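Branched-chain alpha-ketoacid decarboxylase (Lactococcus lactis, PDB 2VBF) probably decarboxylates branched-chain and aromatic alpha-keto acids to aldehydes, using thiamine diphosphate and a magnesium ion. Local coordinates at residues V153-T158 / L177-P182; K230-A235 / N291-A296; Q391-I396 / K413-F418; R516-I521 / R541-E546. One frame throughout, in Å; residues are numbered along the deposited sequence. Where two conformers were deposited one is given.

Interaction 1 of 4, residues V153-T158 / L177-P182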
# COMPACT_ATOMS: atom_id res chain seq x y z
N VAL A 153 10.96 -9.64 -6.40
CA VAL A 153 11.39 -8.35 -5.89
C VAL A 153 12.35 -8.49 -4.68
O VAL A 153 12.56 -7.54 -3.92
CB VAL A 153 10.16 -7.45 -5.54
CG1 VAL A 153 9.37 -7.13 -6.80
CG2 VAL A 153 9.26 -8.12 -4.49
N THR A 154 12.96 -9.66 -4.53
CA THR A 154 13.96 -9.86 -3.50
C THR A 154 15.15 -10.66 -4.04
O THR A 154 14.99 -11.54 -4.88
CB THR A 154 13.37 -10.62 -2.27
OG1 THR A 154 12.70 -11.81 -2.72
CG2 THR A 154 12.37 -9.74 -1.45
N ALA A 155 16.35 -10.32 -3.59
CA ALA A 155 17.55 -11.07 -3.97
C ALA A 155 17.65 -12.39 -3.22
O ALA A 155 18.27 -13.35 -3.71
CB ALA A 155 18.77 -10.25 -3.71
N ALA A 156 17.10 -12.42 -2.02
CA ALA A 156 17.09 -13.62 -1.20
C ALA A 156 15.95 -13.52 -0.19
O ALA A 156 15.52 -12.43 0.17
CB ALA A 156 18.43 -13.76 -0.46
N ARG A 157 15.48 -14.68 0.26
CA ARG A 157 14.38 -14.76 1.20
C ARG A 157 14.49 -16.00 2.06
O ARG A 157 15.01 -17.02 1.60
CB ARG A 157 13.05 -14.74 0.45
CG ARG A 157 12.75 -15.97 -0.39
CD ARG A 157 11.89 -15.61 -1.59
NE ARG A 157 12.65 -14.75 -2.47
CZ ARG A 157 13.59 -15.17 -3.32
NH1 ARG A 157 13.87 -16.46 -3.48
NH2 ARG A 157 14.24 -14.28 -4.04
N THR A 158 14.01 -15.92 3.29
CA THR A 158 14.07 -17.07 4.20
C THR A 158 12.89 -17.13 5.17
O THR A 158 12.40 -16.09 5.62
CB THR A 158 15.40 -17.07 5.02
OG1 THR A 158 15.50 -18.27 5.81
CG2 THR A 158 15.50 -15.85 5.93
N LEU A 177 24.68 -7.76 1.18
CA LEU A 177 26.04 -7.17 0.98
C LEU A 177 26.57 -7.36 -0.45
O LEU A 177 27.16 -6.44 -1.02
CB LEU A 177 27.02 -7.74 2.01
CG LEU A 177 26.80 -7.19 3.42
CD1 LEU A 177 27.61 -7.97 4.45
CD2 LEU A 177 27.13 -5.70 3.48
N LYS A 178 26.34 -8.53 -1.03
CA LYS A 178 26.88 -8.87 -2.34
C LYS A 178 26.24 -8.04 -3.46
O LYS A 178 26.95 -7.54 -4.34
CB LYS A 178 26.68 -10.36 -2.64
CG LYS A 178 27.32 -10.87 -3.95
CD LYS A 178 26.42 -11.90 -4.63
CE LYS A 178 27.03 -12.47 -5.91
NZ LYS A 178 28.18 -13.38 -5.63
N GLU A 179 24.92 -7.93 -3.43
CA GLU A 179 24.15 -7.34 -4.55
C GLU A 179 23.56 -5.97 -4.23
O GLU A 179 23.17 -5.25 -5.15
CB GLU A 179 22.99 -8.26 -4.93
CG GLU A 179 23.34 -9.63 -5.47
CD GLU A 179 22.11 -10.37 -5.99
OE1 GLU A 179 21.42 -9.85 -6.91
OE2 GLU A 179 21.82 -11.48 -5.48
N ARG A 180 23.47 -5.63 -2.94
CA ARG A 180 22.82 -4.42 -2.43
C ARG A 180 21.35 -4.27 -2.86
O ARG A 180 20.83 -3.15 -2.93
CB ARG A 180 23.64 -3.17 -2.73
CG ARG A 180 25.08 -3.24 -2.23
CD ARG A 180 25.21 -3.29 -0.72
NE ARG A 180 26.50 -3.86 -0.35
CZ ARG A 180 27.59 -3.17 -0.00
NH1 ARG A 180 27.56 -1.85 0.08
NH2 ARG A 180 28.71 -3.83 0.26
N LYS A 181 20.69 -5.40 -3.10
CA LYS A 181 19.26 -5.48 -3.39
C LYS A 181 18.51 -5.94 -2.13
O LYS A 181 19.12 -6.49 -1.20
CB LYS A 181 18.99 -6.45 -4.54
CG LYS A 181 19.45 -6.00 -5.92
CD LYS A 181 19.30 -7.16 -6.92
CE LYS A 181 19.28 -6.67 -8.36
NZ LYS A 181 20.65 -6.28 -8.82
N PRO A 182 17.19 -5.69 -2.07
CA PRO A 182 16.45 -6.06 -0.86
C PRO A 182 16.40 -7.56 -0.59
O PRO A 182 16.43 -8.38 -1.50
CB PRO A 182 15.03 -5.50 -1.09
CG PRO A 182 14.98 -5.12 -2.51
CD PRO A 182 16.35 -5.00 -3.05
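The backbones of Ala155 and Pro182 meet where the chain directions of 153-156 and 179-182 stand 115° apart, and one hydrogen bond joins them: Ala155 N donates to Pro182 O at 2.9 Å. This is the mouth of a beta-alpha-beta crossover, in which strand 156-159, helix 165-179 and strand 183-188 follow one another and the two parallel strands become neighbours. The contact thus lies just ahead of their pairing, which appears at Thr158 with Tyr184. Thr154 CA also approaches Pro182 O, at 3.5 Å, so the carbonyl oxygen receives a C-H as well as an N-H. The side chains add a small patch of packing. Ala155 points its methyl at the turn that leaves the helix, where Ala155 CB lies 3.9 Å from Lys181 CB and touches the carboxylate of Glu179. Beyond CB the Lys181 chain runs off to Asn113, and the chain leaves the helix at Arg180, with positive phi. Pro182 sets its ring against the backbone of the other segment, Pro182 CG coming 3.7 Å from Val153 O, an oxygen buried here with no polar partner. Helix 97-111 covers this corner through Leu106, which touches both Thr154 and Pro182. Within 153-158, Arg157 turns back and grips Thr154 side-on, NE and NH2 both directed to one OG1, within 1° of the guanidinium plane; that OG1 is also hydrogen-bonded to His150 O, and Arg157 NE is 3.0 Å from Thr154 OG1.

Interaction 2 of 4, residues K230-A235 / N291-A296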
# COMPACT_ATOMS: atom_id res chain seq x y z
N LYS A 230 39.39 12.48 -25.53
CA LYS A 230 38.16 13.04 -24.98
C LYS A 230 37.35 11.95 -24.26
O LYS A 230 36.31 11.52 -24.75
CB LYS A 230 37.32 13.66 -26.09
CG LYS A 230 36.22 14.58 -25.61
CD LYS A 230 35.50 15.16 -26.81
CE LYS A 230 34.45 16.17 -26.44
NZ LYS A 230 34.08 16.96 -27.67
N PRO A 231 37.85 11.51 -23.11
CA PRO A 231 37.11 10.51 -22.35
C PRO A 231 35.92 11.13 -21.64
O PRO A 231 35.92 12.32 -21.33
CB PRO A 231 38.14 10.04 -21.32
CG PRO A 231 38.95 11.24 -21.05
CD PRO A 231 39.07 11.93 -22.40
N VAL A 232 34.90 10.32 -21.35
CA VAL A 232 33.82 10.75 -20.47
C VAL A 232 33.43 9.58 -19.58
O VAL A 232 33.38 8.42 -20.02
CB VAL A 232 32.60 11.32 -21.26
CG1 VAL A 232 31.86 10.21 -21.98
CG2 VAL A 232 31.64 12.08 -20.31
N VAL A 233 33.21 9.88 -18.30
CA VAL A 233 32.70 8.91 -17.34
C VAL A 233 31.21 9.18 -17.16
O VAL A 233 30.79 10.33 -17.07
CB VAL A 233 33.42 9.04 -15.98
CG1 VAL A 233 32.90 7.97 -14.99
CG2 VAL A 233 34.92 8.92 -16.16
N ILE A 234 30.41 8.12 -17.14
CA ILE A 234 29.00 8.26 -16.79
C ILE A 234 28.76 7.41 -15.54
O ILE A 234 28.97 6.19 -15.56
CB ILE A 234 28.05 7.82 -17.95
CG1 ILE A 234 28.46 8.46 -19.28
CG2 ILE A 234 26.59 8.13 -17.58
CD1 ILE A 234 27.56 8.08 -20.46
N ALA A 235 28.36 8.04 -14.44
CA ALA A 235 28.08 7.34 -13.18
C ALA A 235 26.56 7.21 -12.99
O ALA A 235 25.81 8.11 -13.36
CB ALA A 235 28.71 8.04 -12.00
N ASN A 291 26.62 17.27 -27.01
CA ASN A 291 27.69 17.18 -27.99
C ASN A 291 28.98 16.58 -27.42
O ASN A 291 29.66 15.82 -28.11
CB ASN A 291 27.99 18.56 -28.56
CG ASN A 291 26.87 19.10 -29.43
OD1 ASN A 291 25.99 18.36 -29.88
ND2 ASN A 291 26.89 20.42 -29.66
N PHE A 292 29.31 16.92 -26.18
CA PHE A 292 30.52 16.45 -25.54
C PHE A 292 30.44 14.95 -25.32
O PHE A 292 31.31 14.18 -25.76
CB PHE A 292 30.74 17.18 -24.20
CG PHE A 292 32.12 16.98 -23.62
CD1 PHE A 292 33.07 18.00 -23.69
CD2 PHE A 292 32.48 15.79 -23.00
CE1 PHE A 292 34.34 17.83 -23.16
CE2 PHE A 292 33.76 15.60 -22.49
CZ PHE A 292 34.70 16.64 -22.57
N VAL A 293 29.37 14.52 -24.64
CA VAL A 293 29.18 13.11 -24.32
C VAL A 293 29.16 12.24 -25.58
O VAL A 293 29.81 11.21 -25.62
CB VAL A 293 27.87 12.86 -23.54
CG1 VAL A 293 27.65 11.34 -23.33
CG2 VAL A 293 27.92 13.59 -22.20
N GLU A 294 28.44 12.69 -26.60
CA GLU A 294 28.22 11.91 -27.82
C GLU A 294 29.39 11.98 -28.83
O GLU A 294 29.40 11.24 -29.82
CB GLU A 294 26.90 12.34 -28.47
CG GLU A 294 25.70 12.10 -27.54
CD GLU A 294 24.36 12.52 -28.11
OE1 GLU A 294 24.32 13.09 -29.23
OE2 GLU A 294 23.35 12.28 -27.42
N SER A 295 30.35 12.87 -28.58
CA SER A 295 31.60 12.92 -29.36
C SER A 295 32.83 12.34 -28.62
O SER A 295 33.92 12.25 -29.19
CB SER A 295 31.89 14.36 -29.79
OG SER A 295 32.24 15.18 -28.70
N ALA A 296 32.65 11.94 -27.36
CA ALA A 296 33.74 11.34 -26.58
C ALA A 296 34.31 10.14 -27.32
O ALA A 296 33.55 9.38 -27.93
CB ALA A 296 33.24 10.92 -25.18
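Lys230 lies across the face of the Phe292 ring, its methylene CE directly above the centre. The fit is a CH-pi contact, with Lys230 CE 3.6 Å from the centroid of the Phe292 ring and 10° off the ring normal. The ammonium group sits farther out over the same face, as a cation-pi partner. Reaching it takes a straight chain: CG stands opposite the backbone N (chi1 -164°) and every later torsion is extended, which carries the tip past the ring to Ser295. There Lys230 NZ is hydrogen-bonded to Ser295 OG at 2.8 Å. That hydroxyl in turn bonds to Asn291 O at 2.7 Å from Ser295 OG, a link back along the helix that fixes its rotation. The smaller bump is the methyl of Ala296, which presses into the corner between the Lys230 carbonyl and Val232. Ala296 CB is 3.2 Å from Lys230 O and 3.6 Å from Val232 CG1, the branch that lies between the backbone N and carbonyl carbon of its own residue. Farther along, Val232 CG2 and Ile234 CD1 rest more loosely on the two methyls of Val293, the latter at 4.3 Å from Val293 CG1. Pro231 O lies near the plane of the Phe292 ring, at its edge. The helical segment 291-295, part of helix 287-295, crosses strand 231-235 at -105°, their axes 8.3 Å apart, in the central domain. Strand 298-302, which follows the helix, pairs with 231-235 on one side, strand 259-261 on the other, and Leu277 of strand 276-279 touches both Val232 and Phe292.

Interaction 3 of 4, residues Q391-I396 / K413-F418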
# COMPACT_ATOMS: atom_id res chain seq x y z
N GLN A 391 22.25 25.01 -0.67
CA GLN A 391 23.58 25.12 -0.06
C GLN A 391 24.35 23.80 -0.14
O GLN A 391 23.81 22.76 -0.54
CB GLN A 391 23.43 25.53 1.41
CG GLN A 391 22.76 26.89 1.61
CD GLN A 391 22.43 27.20 3.06
OE1 GLN A 391 22.76 26.45 3.98
NE2 GLN A 391 21.77 28.34 3.27
N SER A 392 25.62 23.85 0.25
CA SER A 392 26.41 22.64 0.45
C SER A 392 25.85 21.80 1.60
O SER A 392 25.12 22.31 2.47
CB SER A 392 27.86 23.02 0.76
OG SER A 392 27.92 23.79 1.94
N ASN A 393 26.20 20.51 1.61
CA ASN A 393 25.75 19.55 2.62
C ASN A 393 24.22 19.51 2.78
O ASN A 393 23.70 19.47 3.90
CB ASN A 393 26.42 19.82 3.98
CG ASN A 393 26.32 18.62 4.97
OD1 ASN A 393 26.31 17.45 4.57
ND2 ASN A 393 26.26 18.94 6.26
N GLU A 394 23.51 19.55 1.66
CA GLU A 394 22.06 19.34 1.65
C GLU A 394 21.70 18.13 0.81
O GLU A 394 22.48 17.71 -0.03
CB GLU A 394 21.33 20.54 1.06
CG GLU A 394 21.40 21.79 1.91
CD GLU A 394 20.64 22.95 1.30
OE1 GLU A 394 20.52 23.05 0.06
OE2 GLU A 394 20.17 23.78 2.07
N THR A 395 20.51 17.59 1.06
CA THR A 395 19.96 16.52 0.23
C THR A 395 18.65 17.04 -0.37
O THR A 395 17.74 17.46 0.38
CB THR A 395 19.74 15.22 1.04
OG1 THR A 395 21.00 14.76 1.57
CG2 THR A 395 19.16 14.12 0.15
N ILE A 396 18.58 17.04 -1.70
CA ILE A 396 17.36 17.41 -2.43
C ILE A 396 16.60 16.14 -2.78
O ILE A 396 17.15 15.22 -3.37
CB ILE A 396 17.67 18.22 -3.71
CG1 ILE A 396 18.18 19.63 -3.36
CG2 ILE A 396 16.42 18.32 -4.59
CD1 ILE A 396 18.32 20.58 -4.56
N LYS A 413 25.57 21.73 -4.99
CA LYS A 413 26.79 22.24 -4.40
C LYS A 413 27.58 21.12 -3.74
O LYS A 413 27.18 19.95 -3.73
CB LYS A 413 26.46 23.38 -3.43
CG LYS A 413 25.73 24.49 -4.16
CD LYS A 413 25.73 25.81 -3.43
CE LYS A 413 25.19 26.92 -4.33
NZ LYS A 413 23.87 26.60 -4.97
N SER A 414 28.74 21.48 -3.21
CA SER A 414 29.63 20.50 -2.63
C SER A 414 28.97 19.67 -1.52
O SER A 414 28.21 20.21 -0.71
CB SER A 414 30.86 21.21 -2.09
OG SER A 414 30.46 22.15 -1.11
N ASN A 415 29.27 18.37 -1.50
CA ASN A 415 28.75 17.41 -0.52
C ASN A 415 27.22 17.35 -0.44
O ASN A 415 26.65 16.92 0.57
CB ASN A 415 29.34 17.68 0.87
CG ASN A 415 29.14 16.52 1.82
OD1 ASN A 415 29.39 15.36 1.49
ND2 ASN A 415 28.65 16.82 3.02
N SER A 416 26.57 17.74 -1.52
CA SER A 416 25.12 17.67 -1.59
C SER A 416 24.68 16.44 -2.37
O SER A 416 25.39 15.93 -3.26
CB SER A 416 24.55 18.95 -2.19
OG SER A 416 24.66 20.00 -1.25
N ARG A 417 23.48 15.95 -2.03
CA ARG A 417 22.95 14.74 -2.62
C ARG A 417 21.55 14.95 -3.16
O ARG A 417 20.92 15.98 -2.91
CB ARG A 417 23.00 13.64 -1.59
CG ARG A 417 24.43 13.35 -1.20
CD ARG A 417 24.55 12.06 -0.48
NE ARG A 417 24.12 12.14 0.92
CZ ARG A 417 24.82 12.73 1.90
NH1 ARG A 417 25.97 13.34 1.64
NH2 ARG A 417 24.34 12.71 3.14
N PHE A 418 21.09 13.96 -3.91
CA PHE A 418 19.79 13.98 -4.56
C PHE A 418 19.15 12.60 -4.37
O PHE A 418 19.83 11.57 -4.44
CB PHE A 418 19.98 14.28 -6.04
CG PHE A 418 18.71 14.54 -6.79
CD1 PHE A 418 18.23 15.83 -6.95
CD2 PHE A 418 18.01 13.48 -7.38
CE1 PHE A 418 17.06 16.07 -7.68
CE2 PHE A 418 16.85 13.72 -8.10
CZ PHE A 418 16.38 15.02 -8.25
O HOH W 1 24.95 16.18 2.46
O HOH W 2 21.56 12.33 2.83
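Ser416 reaches across to the chain from Gln391 to Glu394, and its side chain can be followed atom by atom. Ser416 CB packs 3.2 Å from Glu394 O. With chi1 at -73°, the hydroxyl stands opposite its own carbonyl carbon, which brings OG up to the 391-394 backbone. There Ser416 OG accepts the backbone N-H of Glu394 at 3.2 Å from Glu394 N, a nearly straight bond of 169°, and makes a weak donation to Gln391 O. One hydroxyl thus stands in for a backbone acceptor just ahead of strand 417-419. Replacing Ser416 by an alanine removes the hydroxyl, and Glu394 N would probably lose its acceptor while the 391-393 loop lost its weak link through Gln391 O. Ahead of it the type II turn from Lys413 to Ser416 offers Ser414 O to Asn393 N. Beyond it the parallel ladder begins: Arg417 N bonds to Glu394 O at 2.8 Å, and Ile396 N to Arg417 O. The Asn393 and Asn415 amides lie side by side, their planes 19° apart, and a water donates to both Asn393 OD1 and Asn415 O. A second water bridges Thr395 OG1, also hydrogen-bonded to Ser444, and Arg417 NH2, which forms a salt bridge with Asp441. On the sheet face opposite Thr395 and Arg417, Ile396 CG2 meets Phe418 CE1 at 3.9 Å. Strand 394-398, helix 402-407 and strand 417-419 form a beta-alpha-beta unit at one margin of a parallel sheet. Strand 417-419 is the outermost within the chain, strand 445-451 lies beyond 394-398, and helix 402-407 covers Phe418 through Phe404 and Ala407.

Interaction 4 of 4, residues R516-I521 / R541-E546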
# COMPACT_ATOMS: atom_id res chain seq x y z
N ARG A 516 7.84 23.68 16.55
CA ARG A 516 8.31 22.45 15.89
C ARG A 516 8.26 22.61 14.37
O ARG A 516 9.26 22.41 13.67
CB ARG A 516 7.43 21.26 16.33
CG ARG A 516 7.68 19.93 15.60
CD ARG A 516 8.74 19.07 16.28
NE ARG A 516 10.00 19.80 16.47
CZ ARG A 516 10.97 19.93 15.57
NH1 ARG A 516 10.88 19.38 14.36
NH2 ARG A 516 12.05 20.63 15.88
N VAL A 517 7.09 22.98 13.86
CA VAL A 517 6.89 23.20 12.43
C VAL A 517 6.45 24.62 12.13
O VAL A 517 5.50 25.12 12.76
CB VAL A 517 5.82 22.25 11.85
CG1 VAL A 517 5.79 22.38 10.32
CG2 VAL A 517 6.10 20.82 12.28
N VAL A 518 7.12 25.26 11.18
CA VAL A 518 6.71 26.55 10.64
C VAL A 518 6.04 26.33 9.28
O VAL A 518 6.67 25.82 8.33
CB VAL A 518 7.90 27.49 10.46
CG1 VAL A 518 7.44 28.83 9.90
CG2 VAL A 518 8.63 27.68 11.79
N SER A 519 4.78 26.74 9.18
CA SER A 519 4.00 26.56 7.95
C SER A 519 3.77 27.88 7.22
O SER A 519 3.53 28.91 7.86
CB SER A 519 2.68 25.87 8.27
OG SER A 519 2.92 24.61 8.88
N LYS A 520 3.82 27.82 5.89
CA LYS A 520 3.77 29.00 5.03
C LYS A 520 2.96 28.72 3.77
O LYS A 520 2.93 27.59 3.30
CB LYS A 520 5.18 29.39 4.56
CG LYS A 520 6.19 29.62 5.65
CD LYS A 520 5.95 30.93 6.36
CE LYS A 520 7.12 31.28 7.26
NZ LYS A 520 6.89 32.58 7.94
N ILE A 521 2.37 29.77 3.20
CA ILE A 521 1.85 29.73 1.83
C ILE A 521 2.61 30.76 0.98
O ILE A 521 2.71 31.92 1.36
CB ILE A 521 0.34 30.02 1.74
CG1 ILE A 521 -0.46 28.99 2.54
CG2 ILE A 521 -0.12 30.00 0.29
CD1 ILE A 521 -1.99 29.13 2.39
N ARG A 541 13.98 23.83 13.31
CA ARG A 541 12.57 23.54 13.06
C ARG A 541 12.35 23.00 11.64
O ARG A 541 13.15 23.24 10.74
CB ARG A 541 11.70 24.78 13.30
CG ARG A 541 11.46 25.08 14.80
CD ARG A 541 10.51 26.24 15.01
NE ARG A 541 11.05 27.48 14.47
CZ ARG A 541 10.43 28.66 14.50
NH1 ARG A 541 9.23 28.77 15.04
NH2 ARG A 541 11.01 29.73 13.98
N MET A 542 11.26 22.27 11.48
CA MET A 542 10.80 21.78 10.20
C MET A 542 10.02 22.91 9.52
O MET A 542 9.32 23.68 10.18
CB MET A 542 9.89 20.56 10.40
CG MET A 542 9.36 19.92 9.13
SD MET A 542 8.57 18.35 9.50
CE MET A 542 7.38 18.28 8.17
N TYR A 543 10.16 23.01 8.20
CA TYR A 543 9.40 23.98 7.43
C TYR A 543 8.46 23.25 6.47
O TYR A 543 8.84 22.26 5.84
CB TYR A 543 10.33 24.95 6.70
CG TYR A 543 10.79 26.02 7.65
CD1 TYR A 543 11.67 25.71 8.69
CD2 TYR A 543 10.31 27.33 7.56
CE1 TYR A 543 12.07 26.68 9.60
CE2 TYR A 543 10.71 28.30 8.47
CZ TYR A 543 11.59 27.97 9.48
OH TYR A 543 11.98 28.93 10.38
N TRP A 544 7.22 23.73 6.41
CA TRP A 544 6.15 23.14 5.61
C TRP A 544 5.55 24.25 4.74
O TRP A 544 4.75 25.06 5.21
CB TRP A 544 5.11 22.54 6.54
CG TRP A 544 4.09 21.67 5.87
CD1 TRP A 544 2.82 22.02 5.50
CD2 TRP A 544 4.25 20.29 5.51
NE1 TRP A 544 2.19 20.94 4.94
CE2 TRP A 544 3.04 19.87 4.93
CE3 TRP A 544 5.31 19.38 5.61
CZ2 TRP A 544 2.85 18.57 4.45
CZ3 TRP A 544 5.12 18.09 5.15
CH2 TRP A 544 3.89 17.70 4.57
N ILE A 545 5.96 24.28 3.48
CA ILE A 545 5.76 25.43 2.62
C ILE A 545 4.90 25.06 1.43
O ILE A 545 5.33 24.32 0.54
CB ILE A 545 7.11 25.98 2.12
CG1 ILE A 545 7.99 26.39 3.31
CG2 ILE A 545 6.91 27.14 1.15
CD1 ILE A 545 9.48 26.42 2.98
N GLU A 546 3.67 25.59 1.42
CA GLU A 546 2.77 25.37 0.30
C GLU A 546 3.08 26.37 -0.80
O GLU A 546 2.91 27.58 -0.62
CB GLU A 546 1.31 25.48 0.76
CG GLU A 546 0.29 25.31 -0.37
CD GLU A 546 -1.14 25.40 0.08
OE1 GLU A 546 -1.39 25.44 1.31
OE2 GLU A 546 -2.03 25.41 -0.81
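Val518 lies against two flat groups at once. Over one face of the Tyr543 ring sits Val518 CB, 3.8 Å from the centroid in a CH-pi contact and offset toward the rim, while Arg541 O lies in plane at the ring's edge. One branch, Val518 CG2, is centred over a face of the Arg541 guanidinium, 3.4 Å from Arg541 CZ. Both flat groups have outside partners: Asp538 takes the Tyr543 hydroxyl and forms a salt bridge with Arg541 NE. A leucine in place of Tyr543 would probably strip Val518 of its flat support and leave Asp538 without the hydroxyl. The opposite face of the sheet carries Val517 CG1 against Trp544 CB at 3.8 Å, and Ile521 beside the carboxylate of Glu546, which is bonded to Asn478 and Ser504. Between the faces runs a parallel ladder, from Met542 N with Arg516 O at 3.0 Å to Glu546 N with Lys520 O at 2.8 Å, the strand directions 12° apart. This is the beta-alpha-beta crossover of the six-stranded parallel sheet of the C-terminal thiamine diphosphate-binding fold, strand 517-522, helix 525-537 and strand 542-548; the Glu546 side chain is about 7 Å from that of the magnesium ligand Asp452.

From the N terminus, the four contacts follow one another in series; none nests in or crosses another. Interaction 1 closes an 18-residue loop around helix 165-179 in the first parallel sheet, and interaction 2 a longer one of 55 residues in the mixed sheet of the central domain. Interactions 3 and 4 close short crossovers at the two margins of one parallel sheet, at strands 417-419 and 517-522, with centres 21 Å apart. Three of the four thus illustrate the same principle, a beta-alpha-beta unit secured where its strands meet, while interaction 2 sets a helix on a strand. Interactions 1 and 4 lie on opposite sides of the chain's centre.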